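Local structure of putative L-alanine-DL-glutamate epimerase (3GO2) at residues Asp14-Arg18 with His133-Phe137; Phe277-Asp282 with Phe307-Ile313; Trp351-Leu355 with Leu385-Pro389. The protein binds magnesium and is a member of the mandelate racemase/muconate lactonizing enzyme family, probably acting as a racemase or epimerase on a substrate not firmly established. One frame throughout, in Å; residues are numbered along the deposited sequence.

Interaction 1. Residues Asp14-Arg18 with His133-Phe137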
loop_
_atom_site.group_PDB
_atom_site.type_symbol
_atom_site.label_atom_id
_atom_site.label_comp_id
_atom_site.label_asym_id
_atom_site.label_seq_id
_atom_site.Cartn_x
_atom_site.Cartn_y
_atom_site.Cartn_z
ATOM N N ASP A 14 -38.990 -30.125 16.265
ATOM C CA ASP A 14 -39.390 -29.897 14.879
ATOM C C ASP A 14 -39.749 -28.430 14.654
ATOM O O ASP A 14 -40.472 -27.837 15.453
ATOM C CB ASP A 14 -40.646 -30.723 14.564
ATOM C CG ASP A 14 -41.030 -30.638 13.121
ATOM O OD1 ASP A 14 -40.169 -30.913 12.277
ATOM O OD2 ASP A 14 -42.172 -30.259 12.829
ATOM N N ALA A 15 -39.229 -27.869 13.562
ATOM C CA ALA A 15 -39.625 -26.534 13.089
ATOM C C ALA A 15 -40.061 -26.580 11.605
ATOM O O ALA A 15 -39.897 -25.629 10.852
ATOM C CB ALA A 15 -38.472 -25.501 13.330
ATOM N N GLY A 16 -40.624 -27.710 11.193
ATOM C CA GLY A 16 -41.273 -27.843 9.888
ATOM C C GLY A 16 -40.318 -28.349 8.838
ATOM O O GLY A 16 -40.290 -29.550 8.545
ATOM N N TRP A 17 -39.515 -27.435 8.283
ATOM C CA TRP A 17 -38.537 -27.744 7.234
ATOM C C TRP A 17 -37.114 -27.755 7.775
ATOM O O TRP A 17 -36.141 -27.902 7.035
ATOM C CB TRP A 17 -38.662 -26.714 6.108
ATOM C CG TRP A 17 -38.468 -25.307 6.580
ATOM C CD1 TRP A 17 -39.389 -24.519 7.194
ATOM C CD2 TRP A 17 -37.278 -24.523 6.470
ATOM N NE1 TRP A 17 -38.850 -23.295 7.480
ATOM C CE2 TRP A 17 -37.552 -23.273 7.056
ATOM C CE3 TRP A 17 -36.007 -24.761 5.951
ATOM C CZ2 TRP A 17 -36.611 -22.249 7.101
ATOM C CZ3 TRP A 17 -35.069 -23.750 6.002
ATOM C CH2 TRP A 17 -35.366 -22.516 6.585
ATOM N N ARG A 18 -37.011 -27.592 9.096
ATOM C CA ARG A 18 -35.780 -27.591 9.816
ATOM C C ARG A 18 -36.128 -27.871 11.283
ATOM O O ARG A 18 -37.294 -27.966 11.643
ATOM C CB ARG A 18 -35.077 -26.232 9.686
ATOM C CG ARG A 18 -35.944 -25.089 10.168
ATOM C CD ARG A 18 -35.234 -23.741 10.059
ATOM N NE ARG A 18 -36.150 -22.660 10.439
ATOM C CZ ARG A 18 -35.808 -21.377 10.518
ATOM N NH1 ARG A 18 -34.561 -20.986 10.225
ATOM N NH2 ARG A 18 -36.723 -20.475 10.874
ATOM N N HIS A 133 -41.654 -22.467 1.592
ATOM C CA HIS A 133 -42.195 -23.355 2.624
ATOM C C HIS A 133 -43.694 -23.137 2.861
ATOM O O HIS A 133 -44.130 -22.921 3.993
ATOM C CB HIS A 133 -41.367 -23.182 3.909
ATOM C CG HIS A 133 -39.898 -23.323 3.689
ATOM N ND1 HIS A 133 -39.314 -24.523 3.342
ATOM C CD2 HIS A 133 -38.891 -22.422 3.758
ATOM C CE1 HIS A 133 -38.015 -24.350 3.189
ATOM N NE2 HIS A 133 -37.729 -23.086 3.437
ATOM N N PRO A 134 -44.503 -23.195 1.777
ATOM C CA PRO A 134 -45.939 -22.937 1.840
ATOM C C PRO A 134 -46.738 -23.907 2.731
ATOM O O PRO A 134 -47.838 -23.559 3.168
ATOM C CB PRO A 134 -46.384 -23.083 0.371
ATOM C CG PRO A 134 -45.374 -23.972 -0.247
ATOM C CD PRO A 134 -44.084 -23.595 0.419
ATOM N N LYS A 135 -46.186 -25.098 2.985
ATOM C CA LYS A 135 -46.794 -26.056 3.918
ATOM C C LYS A 135 -46.845 -25.480 5.331
ATOM O O LYS A 135 -47.694 -25.861 6.139
ATOM C CB LYS A 135 -46.013 -27.377 3.899
ATOM C CG LYS A 135 -46.282 -28.343 5.059
ATOM C CD LYS A 135 -46.599 -29.768 4.613
ATOM C CE LYS A 135 -48.117 -29.983 4.509
ATOM N NZ LYS A 135 -48.506 -30.955 3.422
ATOM N N PHE A 136 -45.931 -24.557 5.626
ATOM C CA PHE A 136 -45.800 -24.033 6.987
ATOM C C PHE A 136 -46.163 -22.571 7.140
ATOM O O PHE A 136 -46.664 -22.150 8.197
ATOM C CB PHE A 136 -44.382 -24.304 7.466
ATOM C CG PHE A 136 -44.049 -25.744 7.465
ATOM C CD1 PHE A 136 -44.663 -26.606 8.378
ATOM C CD2 PHE A 136 -43.174 -26.267 6.546
ATOM C CE1 PHE A 136 -44.380 -27.952 8.368
ATOM C CE2 PHE A 136 -42.881 -27.633 6.547
ATOM C CZ PHE A 136 -43.500 -28.467 7.465
ATOM N N PHE A 137 -45.902 -21.795 6.090
ATOM C CA PHE A 137 -46.166 -20.368 6.089
ATOM C C PHE A 137 -47.052 -20.035 4.915
ATOM O O PHE A 137 -46.647 -20.164 3.756
ATOM C CB PHE A 137 -44.858 -19.590 5.940
ATOM C CG PHE A 137 -43.765 -20.062 6.851
ATOM C CD1 PHE A 137 -43.840 -19.833 8.223
ATOM C CD2 PHE A 137 -42.688 -20.737 6.355
ATOM C CE1 PHE A 137 -42.852 -20.250 9.068
ATOM C CE2 PHE A 137 -41.669 -21.163 7.210
ATOM C CZ PHE A 137 -41.768 -20.911 8.571
#
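An aromatic cluster of Trp-17, His-133 and Phe-137 joins the turn between strands 5-14 and 19-27, in the N-terminal capping domain, to the loop after helix 128-132. The five-membered ring of Trp-17 lies face to face with the His-133 ring. Their centroids are 3.6 Å apart and the planes differ by 13°; Trp-17 CD2 comes within 3.4 Å of His-133 CE1. The edge of the Phe-137 ring reaches the indole, with CE2 3.5 Å from Trp-17 NE1. Trp-129 extends the cluster, stacking on Phe-137 and meeting Trp-17 and His-133 edge-to-face.

Gly-16 sits over the Phe-136 ring, its CA 3.6 Å from the centroid in a CH-pi contact. A CB here would clash with Phe-136 and with the preceding carbonyl, so glycine suits backbone and packing. A backbone hydrogen bond from Ala-15 N to Arg-18 O, 2.7 Å, closes the turn.

The ligand-binding site is close by: side chain to side chain, His-133 is about 6 Å from Arg-178 and Trp-17 about 7 Å from His-125. Arg-178 and His-125 bind 2-oxoglutarate in a crystal structure of this protein, but none is bound here. A capping-domain loop bordering the active site is typical of the enolase superfamily.

Interaction 2. Residues Phe277-Asp282 with Phe307-Ile313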
loop_
_atom_site.group_PDB
_atom_site.type_symbol
_atom_site.label_atom_id
_atom_site.label_comp_id
_atom_site.label_asym_id
_atom_site.label_seq_id
_atom_site.Cartn_x
_atom_site.Cartn_y
_atom_site.Cartn_z
ATOM N N PHE A 277 -13.991 -10.177 10.749
ATOM C CA PHE A 277 -14.628 -8.976 10.211
ATOM C C PHE A 277 -13.568 -8.004 9.701
ATOM O O PHE A 277 -13.808 -7.272 8.736
ATOM C CB PHE A 277 -15.484 -8.277 11.274
ATOM C CG PHE A 277 -16.859 -8.882 11.485
ATOM C CD1 PHE A 277 -17.985 -8.227 10.986
ATOM C CD2 PHE A 277 -17.048 -10.076 12.165
ATOM C CE1 PHE A 277 -19.286 -8.749 11.173
ATOM C CE2 PHE A 277 -18.330 -10.591 12.355
ATOM C CZ PHE A 277 -19.433 -9.930 11.843
ATOM N N LYS A 278 -12.411 -7.992 10.362
ATOM C CA LYS A 278 -11.391 -6.981 10.135
ATOM C C LYS A 278 -10.978 -6.828 8.674
ATOM O O LYS A 278 -10.914 -5.699 8.201
ATOM C CB LYS A 278 -10.185 -7.227 11.040
ATOM C CG LYS A 278 -8.989 -6.295 10.790
ATOM C CD LYS A 278 -7.868 -6.569 11.796
ATOM C CE LYS A 278 -6.502 -6.228 11.230
ATOM N NZ LYS A 278 -6.380 -4.776 10.786
ATOM N N PRO A 279 -10.677 -7.927 7.938
ATOM C CA PRO A 279 -10.263 -7.711 6.561
ATOM C C PRO A 279 -11.310 -6.998 5.679
ATOM O O PRO A 279 -10.941 -6.249 4.773
ATOM C CB PRO A 279 -9.986 -9.125 6.036
ATOM C CG PRO A 279 -9.947 -9.979 7.195
ATOM C CD PRO A 279 -10.544 -9.334 8.343
ATOM N N PHE A 280 -12.591 -7.190 5.980
ATOM C CA PHE A 280 -13.648 -6.542 5.243
ATOM C C PHE A 280 -13.681 -5.063 5.559
ATOM O O PHE A 280 -13.794 -4.228 4.654
ATOM C CB PHE A 280 -14.990 -7.221 5.519
ATOM C CG PHE A 280 -15.045 -8.638 5.004
ATOM C CD1 PHE A 280 -15.461 -8.898 3.724
ATOM C CD2 PHE A 280 -14.650 -9.701 5.809
ATOM C CE1 PHE A 280 -15.488 -10.208 3.234
ATOM C CE2 PHE A 280 -14.682 -10.992 5.353
ATOM C CZ PHE A 280 -15.114 -11.246 4.034
ATOM N N PHE A 281 -13.554 -4.706 6.834
ATOM C CA PHE A 281 -13.581 -3.292 7.190
ATOM C C PHE A 281 -12.323 -2.585 6.648
ATOM O O PHE A 281 -12.404 -1.450 6.143
ATOM C CB PHE A 281 -13.707 -3.112 8.700
ATOM C CG PHE A 281 -15.005 -3.645 9.317
ATOM C CD1 PHE A 281 -16.038 -4.173 8.564
ATOM C CD2 PHE A 281 -15.192 -3.566 10.697
ATOM C CE1 PHE A 281 -17.193 -4.642 9.160
ATOM C CE2 PHE A 281 -16.351 -4.034 11.296
ATOM C CZ PHE A 281 -17.357 -4.565 10.521
ATOM N N ASP A 282 -11.172 -3.246 6.736
ATOM C CA ASP A 282 -9.921 -2.662 6.216
ATOM C C ASP A 282 -10.008 -2.362 4.706
ATOM O O ASP A 282 -9.388 -1.403 4.220
ATOM C CB ASP A 282 -8.760 -3.605 6.488
ATOM C CG ASP A 282 -8.358 -3.638 7.967
ATOM O OD1 ASP A 282 -8.838 -2.814 8.760
ATOM O OD2 ASP A 282 -7.525 -4.488 8.280
ATOM N N PHE A 307 -16.070 -2.590 17.391
ATOM C CA PHE A 307 -15.078 -2.534 16.327
ATOM C C PHE A 307 -15.684 -1.847 15.095
ATOM O O PHE A 307 -15.062 -0.932 14.518
ATOM C CB PHE A 307 -14.594 -3.958 16.014
ATOM C CG PHE A 307 -13.655 -4.046 14.857
ATOM C CD1 PHE A 307 -12.467 -3.331 14.832
ATOM C CD2 PHE A 307 -13.912 -4.921 13.825
ATOM C CE1 PHE A 307 -11.596 -3.479 13.776
ATOM C CE2 PHE A 307 -13.051 -5.069 12.781
ATOM C CZ PHE A 307 -11.907 -4.322 12.740
ATOM N N ALA A 308 -16.912 -2.235 14.729
ATOM C CA ALA A 308 -17.618 -1.606 13.634
ATOM C C ALA A 308 -17.845 -0.124 13.913
ATOM O O ALA A 308 -17.690 0.709 13.017
ATOM C CB ALA A 308 -18.988 -2.317 13.403
ATOM N N ASP A 309 -18.180 0.195 15.162
ATOM C CA ASP A 309 -18.448 1.576 15.541
ATOM C C ASP A 309 -17.250 2.480 15.254
ATOM O O ASP A 309 -17.422 3.619 14.798
ATOM C CB ASP A 309 -18.807 1.618 17.022
ATOM C CG ASP A 309 -19.300 2.956 17.448
ATOM O OD1 ASP A 309 -20.212 3.470 16.763
ATOM O OD2 ASP A 309 -18.762 3.474 18.456
ATOM N N ALA A 310 -16.043 1.979 15.484
ATOM C CA ALA A 310 -14.822 2.782 15.258
ATOM C C ALA A 310 -14.563 3.042 13.795
ATOM O O ALA A 310 -13.908 4.043 13.457
ATOM C CB ALA A 310 -13.591 2.096 15.936
ATOM N N HIS A 311 -15.116 2.174 12.926
ATOM C CA HIS A 311 -15.091 2.313 11.477
ATOM C C HIS A 311 -16.330 3.057 10.944
ATOM O O HIS A 311 -16.522 3.151 9.741
ATOM C CB HIS A 311 -15.040 0.927 10.813
ATOM C CG HIS A 311 -13.689 0.264 10.845
ATOM N ND1 HIS A 311 -12.763 0.443 9.836
ATOM C CD2 HIS A 311 -13.131 -0.601 11.723
ATOM C CE1 HIS A 311 -11.684 -0.279 10.105
ATOM N NE2 HIS A 311 -11.884 -0.925 11.237
ATOM N N ASP A 312 -17.162 3.583 11.837
ATOM C CA ASP A 312 -18.443 4.229 11.502
ATOM C C ASP A 312 -19.295 3.336 10.604
ATOM O O ASP A 312 -19.894 3.796 9.631
ATOM C CB ASP A 312 -18.243 5.627 10.882
ATOM C CG ASP A 312 -17.825 6.683 11.897
ATOM O OD1 ASP A 312 -18.191 6.589 13.091
ATOM O OD2 ASP A 312 -17.124 7.623 11.484
ATOM N N ILE A 313 -19.381 2.046 10.970
ATOM C CA ILE A 313 -20.247 1.084 10.336
ATOM C C ILE A 313 -21.319 0.662 11.331
ATOM O O ILE A 313 -21.000 0.302 12.456
ATOM C CB ILE A 313 -19.422 -0.171 9.914
ATOM C CG1 ILE A 313 -18.384 0.207 8.857
ATOM C CG2 ILE A 313 -20.331 -1.299 9.423
ATOM C CD1 ILE A 313 -17.380 -0.903 8.559
HETATM O O HOH W 1 -9.467 -2.412 11.335
#
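Phe-281 is the main bump of this buried contact. It projects from helix 273-282 into a hollow formed by Phe-307, Ala-308, His-311 and Ile-313, at the C-terminal end of helix 298-310 and just beyond. Ile-313 CD1 sits over one face of the Phe-281 ring, 3.7 Å from its centroid. Phe-307 CE2 approaches Phe-281 CD2 at 3.3 Å, but the two rings are slid apart and barely overlap. Ala-308 is small, so Phe-281 CE2 can come within 3.6 Å of its CA. Phe-281 CB rests over the His-311 ring, 3.7 Å from the centroid.

In return, the edge of Phe-307 fits against Lys-278, with CE2 3.7 Å from Lys-278 CA. One water links Asp-282 OD1 (2.7 Å) and His-311 NE2 (2.8 Å). A Schellman motif, with Asp-312 as C-prime, turns the chain so that Ile-313 reaches the hollow. Both Phe-281 and Ile-313 also touch Ala-289 of strand 288-291. Such packing of neighbouring outer helices is typical of a (beta/alpha)-barrel.

Interaction 3. Residues Trp351-Leu355 with Leu385-Pro389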
loop_
_atom_site.group_PDB
_atom_site.type_symbol
_atom_site.label_atom_id
_atom_site.label_comp_id
_atom_site.label_asym_id
_atom_site.label_seq_id
_atom_site.Cartn_x
_atom_site.Cartn_y
_atom_site.Cartn_z
ATOM N N TRP A 351 -47.300 -23.727 15.458
ATOM C CA TRP A 351 -47.022 -24.112 16.846
ATOM C C TRP A 351 -45.922 -23.287 17.534
ATOM O O TRP A 351 -45.484 -23.607 18.636
ATOM C CB TRP A 351 -46.709 -25.609 16.928
ATOM C CG TRP A 351 -45.491 -26.054 16.199
ATOM C CD1 TRP A 351 -44.235 -26.179 16.722
ATOM C CD2 TRP A 351 -45.389 -26.436 14.820
ATOM N NE1 TRP A 351 -43.379 -26.652 15.779
ATOM C CE2 TRP A 351 -44.045 -26.803 14.593
ATOM C CE3 TRP A 351 -46.297 -26.504 13.756
ATOM C CZ2 TRP A 351 -43.576 -27.216 13.351
ATOM C CZ3 TRP A 351 -45.831 -26.930 12.506
ATOM C CH2 TRP A 351 -44.482 -27.279 12.319
ATOM N N GLU A 352 -45.475 -22.206 16.894
ATOM C CA GLU A 352 -44.361 -21.444 17.456
ATOM C C GLU A 352 -44.644 -20.971 18.884
ATOM O O GLU A 352 -43.786 -21.080 19.765
ATOM C CB GLU A 352 -44.057 -20.232 16.580
ATOM C CG GLU A 352 -42.861 -19.374 17.013
ATOM C CD GLU A 352 -41.527 -19.979 16.661
ATOM O OE1 GLU A 352 -41.496 -20.954 15.868
ATOM O OE2 GLU A 352 -40.497 -19.460 17.176
ATOM N N ASP A 353 -45.829 -20.417 19.123
ATOM C CA ASP A 353 -46.073 -19.805 20.421
ATOM C C ASP A 353 -46.165 -20.863 21.542
ATOM O O ASP A 353 -45.867 -20.540 22.689
ATOM C CB ASP A 353 -47.304 -18.890 20.396
ATOM C CG ASP A 353 -47.082 -17.604 19.575
ATOM O OD1 ASP A 353 -45.956 -17.348 19.041
ATOM O OD2 ASP A 353 -48.054 -16.832 19.455
ATOM N N GLU A 354 -46.536 -22.096 21.197
ATOM C CA GLU A 354 -46.534 -23.225 22.137
ATOM C C GLU A 354 -45.143 -23.493 22.710
ATOM O O GLU A 354 -45.019 -23.930 23.847
ATOM C CB GLU A 354 -47.052 -24.500 21.413
ATOM C CG GLU A 354 -47.329 -25.738 22.283
ATOM C CD GLU A 354 -47.501 -27.040 21.459
ATOM O OE1 GLU A 354 -47.712 -26.969 20.226
ATOM O OE2 GLU A 354 -47.408 -28.145 22.051
ATOM N N LEU A 355 -44.107 -23.253 21.903
ATOM C CA LEU A 355 -42.745 -23.666 22.250
ATOM C C LEU A 355 -42.084 -22.754 23.252
ATOM O O LEU A 355 -41.079 -23.142 23.847
ATOM C CB LEU A 355 -41.863 -23.709 20.995
ATOM C CG LEU A 355 -42.266 -24.739 19.943
ATOM C CD1 LEU A 355 -41.479 -24.502 18.660
ATOM C CD2 LEU A 355 -42.057 -26.151 20.463
ATOM N N LEU A 385 -41.088 -31.519 23.519
ATOM C CA LEU A 385 -41.235 -32.969 23.348
ATOM C C LEU A 385 -42.514 -33.346 22.611
ATOM O O LEU A 385 -42.628 -34.473 22.126
ATOM C CB LEU A 385 -41.150 -33.686 24.687
ATOM C CG LEU A 385 -39.765 -33.632 25.331
ATOM C CD1 LEU A 385 -39.841 -34.081 26.809
ATOM C CD2 LEU A 385 -38.715 -34.410 24.554
ATOM N N ALA A 386 -43.463 -32.419 22.502
ATOM C CA ALA A 386 -44.678 -32.635 21.718
ATOM C C ALA A 386 -44.425 -32.446 20.240
ATOM O O ALA A 386 -45.303 -32.779 19.401
ATOM C CB ALA A 386 -45.780 -31.705 22.172
ATOM N N HIS A 387 -43.238 -31.919 19.918
ATOM C CA HIS A 387 -42.789 -31.673 18.537
ATOM C C HIS A 387 -41.439 -32.331 18.234
ATOM O O HIS A 387 -40.413 -31.678 17.956
ATOM C CB HIS A 387 -42.757 -30.157 18.304
ATOM C CG HIS A 387 -44.116 -29.548 18.340
ATOM N ND1 HIS A 387 -45.004 -29.657 17.289
ATOM C CD2 HIS A 387 -44.780 -28.900 19.328
ATOM C CE1 HIS A 387 -46.131 -29.044 17.606
ATOM N NE2 HIS A 387 -46.023 -28.579 18.837
ATOM N N PRO A 388 -41.401 -33.664 18.288
ATOM C CA PRO A 388 -40.155 -34.390 18.034
ATOM C C PRO A 388 -39.577 -34.073 16.638
ATOM O O PRO A 388 -40.357 -33.928 15.703
ATOM C CB PRO A 388 -40.591 -35.858 18.135
ATOM C CG PRO A 388 -42.033 -35.845 17.900
ATOM C CD PRO A 388 -42.542 -34.571 18.481
ATOM N N PRO A 389 -38.246 -33.932 16.516
ATOM C CA PRO A 389 -37.604 -33.561 15.249
ATOM C C PRO A 389 -37.461 -34.713 14.260
ATOM O O PRO A 389 -38.171 -35.710 14.381
ATOM C CB PRO A 389 -36.233 -33.078 15.683
ATOM C CG PRO A 389 -35.929 -33.776 16.922
ATOM C CD PRO A 389 -37.259 -34.041 17.598
#
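This surface contact joins the short helix 352-355, which packs against strands 5-14 and 19-27, to the chain after helix 381-386, in an enolase-superfamily fold. The tail residue His-387 is held by an offset stack and a His-carboxylate hydrogen bond. Its chi1 is m (-66°) and chi2 is -77°, which brings one ring face onto Trp-351 and the NE2 edge to Glu-354.

Trp-351 has chi1 p (63°) and chi2 93°. Its five-membered ring lies nearly parallel to the imidazole, with planes at 11° and centroids 3.9 Å apart. The closest atoms are Trp-351 CG and His-387 CE1, at 3.4 Å. The indole NE1 is also hydrogen-bonded to Asp-14 O, on strand 5-14.

Glu-354 is extended, with chi1 and chi2 both t, so its carboxylate reaches across to the tail. It has two deposited conformers, one described here. Its OE2 passes 3.9 Å from Ala-386 CB. Leu-355 is m, t and sends CD2 to 4.0 Å from His-387 CD2. The backbone of His-387 also bonds to Asp-14, tying the tail to the N-terminal domain. The polar link is direct: His-387 NE2 donates to Glu-354 OE1 at 2.7 Å, with an N-H...O angle of 169°.

How the interactions relate
The three contacts follow one another along the chain in series. Interactions 1 and 3 lie on the same side of the chain's centre, with centres about 12 Å apart, and they touch mainly through Asp-14. Asp-14 N is 2.7 Å from His-387 O, and Asp-14 O is 3.2 Å from Trp-351 NE1; both are probable hydrogen bonds. Asp-14, at the end of strand 5-14, bonds to 351-355 and the tail, and the turn just after it meets 133-137. Interaction 2 lies on the opposite side of the chain's centre. Its centre is about 36 Å from that of interaction 1 and 39 Å from that of interaction 3. It packs barrel helices, and other subunits border it.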